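PDB 3BED: PTS system, IIA component from Enterococcus faecalis, which probably serves as the phosphoryl-carrying IIA component of a mannose/sorbose-type phosphotransferase system, handing phosphate on toward sugar uptake. Local coordinates for residues A[15-20]-A[34-39]; A[63-68]-A[113-118]. One frame throughout, in Å; residues are numbered along the deposited sequence.

Interaction 1 of 2, residues A[15-20]-A[34-39]; sequences RMAEET and AAIVSM
Ile36 makes the largest share of this contact, with both of its methyl-bearing branches turned against the first turn of helix 16-28. Its CG2, anti to the backbone N, packs against the backbone of Glu18, 3.9 Å from Glu18 N, and also meets the CB of Ala17, which points toward the strand. The CG1 branch sits beside its own backbone N (chi1 -61°) and carries CD1 to 3.8 Å from Ala17 O. The helix and strand 35-39 run nearly antiparallel, at 148°, as two consecutive elements of the beta-alpha-beta unit formed by strand 7-13, helix 16-28 and strand 35-39. Two residues along, the link turns polar. Ser38 OG, swung beside its own backbone N, hydrogen-bonds at 2.5 Å to a water, and that water accepts from Glu18 N at 2.9 Å, so an N-H of the first helical turn is tied to the strand without a direct bond.

Arg15, at the N-cap position, has its CB pointing away from the strand. Its NE pairs with Glu18 OE1 at 2.5 Å, while NH1 and NH2 both bond end-on to Glu19 OE2. That oxygen receives the two through its anti lone pair, 24° out of the guanidinium plane. NH1 also forms a salt bridge with Glu19 of the second subunit, carrying the network into the dimer interface.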
loop_
_atom_site.group_PDB
_atom_site.type_symbol
_atom_site.label_atom_id
_atom_site.label_comp_id
_atom_site.label_asym_id
_atom_site.label_seq_id
_atom_site.Cartn_x
_atom_site.Cartn_y
_atom_site.Cartn_z
ATOM N N ARG A 15 2.360 -8.227 -7.828
ATOM C CA ARG A 15 1.018 -8.676 -7.365
ATOM C C ARG A 15 0.555 -7.871 -6.172
ATOM O O ARG A 15 -0.373 -8.267 -5.501
ATOM C CB ARG A 15 1.024 -10.166 -6.996
ATOM C CG ARG A 15 1.306 -11.152 -8.138
ATOM C CD ARG A 15 1.371 -12.594 -7.583
ATOM N NE ARG A 15 0.060 -13.135 -7.193
ATOM C CZ ARG A 15 -0.405 -13.313 -5.950
ATOM N NH1 ARG A 15 0.302 -13.005 -4.876
ATOM N NH2 ARG A 15 -1.613 -13.820 -5.780
HETATM N N MSE A 16 1.174 -6.709 -5.927
HETATM C CA MSE A 16 0.755 -5.913 -4.798
HETATM C C MSE A 16 -0.739 -5.479 -4.910
HETATM O O MSE A 16 -1.494 -5.497 -3.908
HETATM C CB MSE A 16 1.655 -4.672 -4.686
HETATM C CG MSE A 16 1.261 -3.750 -3.564
HETATM SE SE MSE A 16 2.357 -2.145 -3.662
HETATM C CE MSE A 16 1.746 -1.261 -2.010
ATOM N N ALA A 17 -1.139 -5.036 -6.107
ATOM C CA ALA A 17 -2.531 -4.574 -6.279
ATOM C C ALA A 17 -3.464 -5.758 -6.051
ATOM O O ALA A 17 -4.496 -5.627 -5.389
ATOM C CB ALA A 17 -2.767 -3.999 -7.675
ATOM N N GLU A 18 -3.118 -6.910 -6.631
ATOM C CA GLU A 18 -3.926 -8.117 -6.489
ATOM C C GLU A 18 -4.196 -8.409 -5.015
ATOM O O GLU A 18 -5.324 -8.644 -4.612
ATOM C CB GLU A 18 -3.172 -9.289 -7.101
ATOM C CG GLU A 18 -3.859 -10.598 -6.993
ATOM C CD GLU A 18 -3.293 -11.565 -8.000
ATOM O OE1 GLU A 18 -2.180 -12.074 -7.766
ATOM O OE2 GLU A 18 -3.950 -11.802 -9.029
ATOM N N GLU A 19 -3.126 -8.410 -4.210
ATOM C CA GLU A 19 -3.306 -8.756 -2.803
ATOM C C GLU A 19 -3.954 -7.626 -2.013
ATOM O O GLU A 19 -4.574 -7.875 -0.995
ATOM C CB GLU A 19 -1.957 -9.163 -2.154
ATOM C CG GLU A 19 -1.389 -10.453 -2.776
ATOM C CD GLU A 19 -2.268 -11.677 -2.511
ATOM O OE1 GLU A 19 -3.202 -11.615 -1.654
ATOM O OE2 GLU A 19 -2.037 -12.708 -3.193
ATOM N N THR A 20 -3.777 -6.388 -2.475
ATOM C CA THR A 20 -4.484 -5.268 -1.848
ATOM C C THR A 20 -6.000 -5.469 -1.982
ATOM O O THR A 20 -6.741 -5.267 -0.997
ATOM C CB THR A 20 -4.045 -3.922 -2.439
ATOM O OG1 THR A 20 -2.630 -3.781 -2.266
ATOM C CG2 THR A 20 -4.709 -2.776 -1.692
ATOM N N ALA A 34 -12.754 -4.851 -8.081
ATOM C CA ALA A 34 -11.885 -4.050 -8.936
ATOM C C ALA A 34 -11.254 -4.965 -9.936
ATOM O O ALA A 34 -11.040 -6.168 -9.650
ATOM C CB ALA A 34 -10.798 -3.304 -8.120
ATOM N N ALA A 35 -11.008 -4.442 -11.128
ATOM C CA ALA A 35 -10.116 -5.149 -12.058
ATOM C C ALA A 35 -8.695 -4.906 -11.578
ATOM O O ALA A 35 -8.453 -3.993 -10.794
ATOM C CB ALA A 35 -10.305 -4.624 -13.469
ATOM N N ILE A 36 -7.782 -5.773 -12.008
ATOM C CA ILE A 36 -6.389 -5.676 -11.546
ATOM C C ILE A 36 -5.473 -5.733 -12.737
ATOM O O ILE A 36 -5.691 -6.536 -13.650
ATOM C CB ILE A 36 -6.034 -6.911 -10.636
ATOM C CG1 ILE A 36 -6.928 -6.961 -9.374
ATOM C CG2 ILE A 36 -4.580 -6.921 -10.289
ATOM C CD1 ILE A 36 -6.773 -5.718 -8.430
ATOM N N VAL A 37 -4.442 -4.890 -12.738
ATOM C CA VAL A 37 -3.265 -5.083 -13.624
ATOM C C VAL A 37 -2.039 -5.329 -12.757
ATOM O O VAL A 37 -1.668 -4.475 -11.914
ATOM C CB VAL A 37 -2.983 -3.875 -14.517
ATOM C CG1 VAL A 37 -1.702 -4.111 -15.378
ATOM C CG2 VAL A 37 -4.207 -3.563 -15.377
ATOM N N SER A 38 -1.453 -6.500 -12.969
ATOM C CA SER A 38 -0.243 -6.952 -12.293
ATOM C C SER A 38 0.873 -6.949 -13.320
ATOM O O SER A 38 0.906 -7.822 -14.230
ATOM C CB SER A 38 -0.459 -8.382 -11.791
ATOM O OG SER A 38 -1.422 -8.370 -10.736
HETATM N N MSE A 39 1.748 -5.944 -13.259
HETATM C CA MSE A 39 2.826 -5.877 -14.251
HETATM C C MSE A 39 3.972 -6.762 -13.800
HETATM O O MSE A 39 4.640 -6.485 -12.810
HETATM C CB MSE A 39 3.347 -4.441 -14.432
HETATM C CG MSE A 39 4.464 -4.402 -15.483
HETATM SE SE MSE A 39 5.250 -2.631 -15.646
HETATM C CE MSE A 39 6.224 -2.670 -14.059
HETATM O O HOH W 1 -1.281 -6.754 -8.850
#

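Interaction 2 of 2, residues A[63-68]-A[113-118]; sequences PTLVLA and ELAAYL
Leu65 is the centre of this contact, and its CD2 makes the closest contacts. With CG anti to the backbone N (chi1 -176°), the side chain points from strand 64-68 toward helix 111-124. CD2 lies in the angle between Leu114 and Leu118, residues one turn apart on the same helix face, and touches both. It is 3.6 Å from Leu114 CD2, and it is pressed to 3.5 Å against Leu118 CD1, tighter than a usual methyl-methyl contact. The two helix leucines reach it by different torsions: Leu114 has CG anti to its backbone N, whereas Leu118 has CG beside its N and anti to the carbonyl carbon (chi1 -66°). Leu65 crosses each of them obliquely. The second methyl of Leu65, CD1, meets the CB of Ala115 at 4.2 Å, with CD2 also 4.2 Å from Ala115 N.

Leu67, two residues on and so on the same face of the strand, sets out beside the helix, yet its CD2 reaches Leu118 CD1 at 4.1 Å. The two chains cross at about a right angle and meet at these methyls. No hydrogen bond joins the segments; the contact is wholly apolar and buried.

At 24° to the strand, helix 111-124 runs in nearly the same direction as strand 64-68, unlike a crossover helix such as 16-28. Strand 64-68 is hydrogen-bonded between strands 7-13 and 89-93. Val92 of strand 89-93 packs on Ala115, and Met99 and Ala103 of helix 97-105 close over Leu67, Ala103 touching Leu118 as well.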
loop_
_atom_site.group_PDB
_atom_site.type_symbol
_atom_site.label_atom_id
_atom_site.label_comp_id
_atom_site.label_asym_id
_atom_site.label_seq_id
_atom_site.Cartn_x
_atom_site.Cartn_y
_atom_site.Cartn_z
ATOM N N PRO A 63 -17.374 5.907 -16.312
ATOM C CA PRO A 63 -16.500 6.492 -15.273
ATOM C C PRO A 63 -15.701 5.419 -14.546
ATOM O O PRO A 63 -16.244 4.381 -14.133
ATOM C CB PRO A 63 -17.491 7.180 -14.325
ATOM C CG PRO A 63 -18.623 7.572 -15.255
ATOM C CD PRO A 63 -18.773 6.394 -16.178
ATOM N N THR A 64 -14.390 5.641 -14.497
ATOM C CA THR A 64 -13.451 4.640 -14.004
ATOM C C THR A 64 -12.325 5.287 -13.239
ATOM O O THR A 64 -11.845 6.346 -13.641
ATOM C CB THR A 64 -12.848 3.876 -15.192
ATOM O OG1 THR A 64 -13.896 3.157 -15.878
ATOM C CG2 THR A 64 -11.797 2.874 -14.690
ATOM N N LEU A 65 -11.898 4.677 -12.125
ATOM C CA LEU A 65 -10.740 5.180 -11.395
ATOM C C LEU A 65 -9.699 4.093 -11.299
ATOM O O LEU A 65 -9.997 2.960 -10.884
ATOM C CB LEU A 65 -11.170 5.567 -10.000
ATOM C CG LEU A 65 -10.154 6.197 -9.075
ATOM C CD1 LEU A 65 -9.387 7.317 -9.729
ATOM C CD2 LEU A 65 -10.922 6.732 -7.886
ATOM N N VAL A 66 -8.484 4.447 -11.680
ATOM C CA VAL A 66 -7.331 3.573 -11.479
ATOM C C VAL A 66 -6.659 4.038 -10.191
ATOM O O VAL A 66 -6.396 5.239 -10.011
ATOM C CB VAL A 66 -6.278 3.713 -12.615
ATOM C CG1 VAL A 66 -4.992 2.984 -12.239
ATOM C CG2 VAL A 66 -6.829 3.097 -13.918
ATOM N N LEU A 67 -6.389 3.098 -9.295
ATOM C CA LEU A 67 -5.532 3.364 -8.121
ATOM C C LEU A 67 -4.223 2.683 -8.442
ATOM O O LEU A 67 -4.188 1.439 -8.530
ATOM C CB LEU A 67 -6.123 2.749 -6.865
ATOM C CG LEU A 67 -7.522 3.272 -6.495
ATOM C CD1 LEU A 67 -7.937 2.832 -5.102
ATOM C CD2 LEU A 67 -7.629 4.815 -6.667
ATOM N N ALA A 68 -3.165 3.476 -8.648
ATOM C CA ALA A 68 -1.858 2.908 -9.094
ATOM C C ALA A 68 -0.902 2.902 -7.932
ATOM O O ALA A 68 -0.946 3.820 -7.054
ATOM C CB ALA A 68 -1.260 3.819 -10.229
ATOM N N GLU A 113 -14.780 13.796 -7.953
ATOM C CA GLU A 113 -15.035 13.882 -6.518
ATOM C C GLU A 113 -14.426 12.674 -5.825
ATOM O O GLU A 113 -13.812 12.806 -4.770
ATOM C CB GLU A 113 -16.523 13.910 -6.221
ATOM C CG GLU A 113 -16.805 14.012 -4.732
ATOM C CD GLU A 113 -18.229 14.384 -4.457
ATOM O OE1 GLU A 113 -18.795 15.120 -5.300
ATOM O OE2 GLU A 113 -18.775 13.952 -3.417
ATOM N N LEU A 114 -14.593 11.513 -6.457
ATOM C CA LEU A 114 -14.071 10.273 -5.889
ATOM C C LEU A 114 -12.532 10.303 -5.853
ATOM O O LEU A 114 -11.950 9.978 -4.817
ATOM C CB LEU A 114 -14.565 9.081 -6.686
ATOM C CG LEU A 114 -14.033 7.761 -6.150
ATOM C CD1 LEU A 114 -14.492 7.525 -4.703
ATOM C CD2 LEU A 114 -14.424 6.637 -7.057
ATOM N N ALA A 115 -11.869 10.729 -6.939
ATOM C CA ALA A 115 -10.401 10.877 -6.888
ATOM C C ALA A 115 -9.912 11.845 -5.788
ATOM O O ALA A 115 -8.927 11.583 -5.081
ATOM C CB ALA A 115 -9.850 11.273 -8.273
ATOM N N ALA A 116 -10.614 12.963 -5.624
ATOM C CA ALA A 116 -10.198 13.922 -4.625
ATOM C C ALA A 116 -10.352 13.323 -3.213
ATOM O O ALA A 116 -9.468 13.463 -2.370
ATOM C CB ALA A 116 -10.997 15.240 -4.765
ATOM N N TYR A 117 -11.478 12.642 -2.981
ATOM C CA TYR A 117 -11.740 11.994 -1.702
ATOM C C TYR A 117 -10.650 10.949 -1.379
ATOM O O TYR A 117 -10.097 10.941 -0.271
ATOM C CB TYR A 117 -13.121 11.326 -1.746
ATOM C CG TYR A 117 -13.427 10.541 -0.503
ATOM C CD1 TYR A 117 -13.534 11.190 0.742
ATOM C CD2 TYR A 117 -13.580 9.151 -0.564
ATOM C CE1 TYR A 117 -13.813 10.472 1.894
ATOM C CE2 TYR A 117 -13.857 8.420 0.590
ATOM C CZ TYR A 117 -13.981 9.096 1.809
ATOM O OH TYR A 117 -14.233 8.351 2.954
ATOM N N LEU A 118 -10.326 10.097 -2.357
ATOM C CA LEU A 118 -9.371 9.009 -2.106
ATOM C C LEU A 118 -7.953 9.522 -1.973
ATOM O O LEU A 118 -7.131 8.924 -1.291
ATOM C CB LEU A 118 -9.439 7.969 -3.228
ATOM C CG LEU A 118 -10.781 7.209 -3.290
ATOM C CD1 LEU A 118 -10.707 6.277 -4.445
ATOM C CD2 LEU A 118 -11.172 6.468 -2.025
#

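Interaction 1 comes wholly before interaction 2 along the chain, and both belong to the same IIA domain. Their centres lie 16 Å apart, with nearest atoms about 6 Å apart and no direct touch. What they share is the four-stranded parallel sheet, ordered 35-39, 7-13, 64-68, 89-93. Interaction 1 packs helix 16-28 on an outermost strand, while interaction 2 packs helix 111-124 on an inner one, with strand 7-13 lying between the two strands. Together they join an early helix and a late helix to a common sheet, and residues of each contact also reach the second subunit.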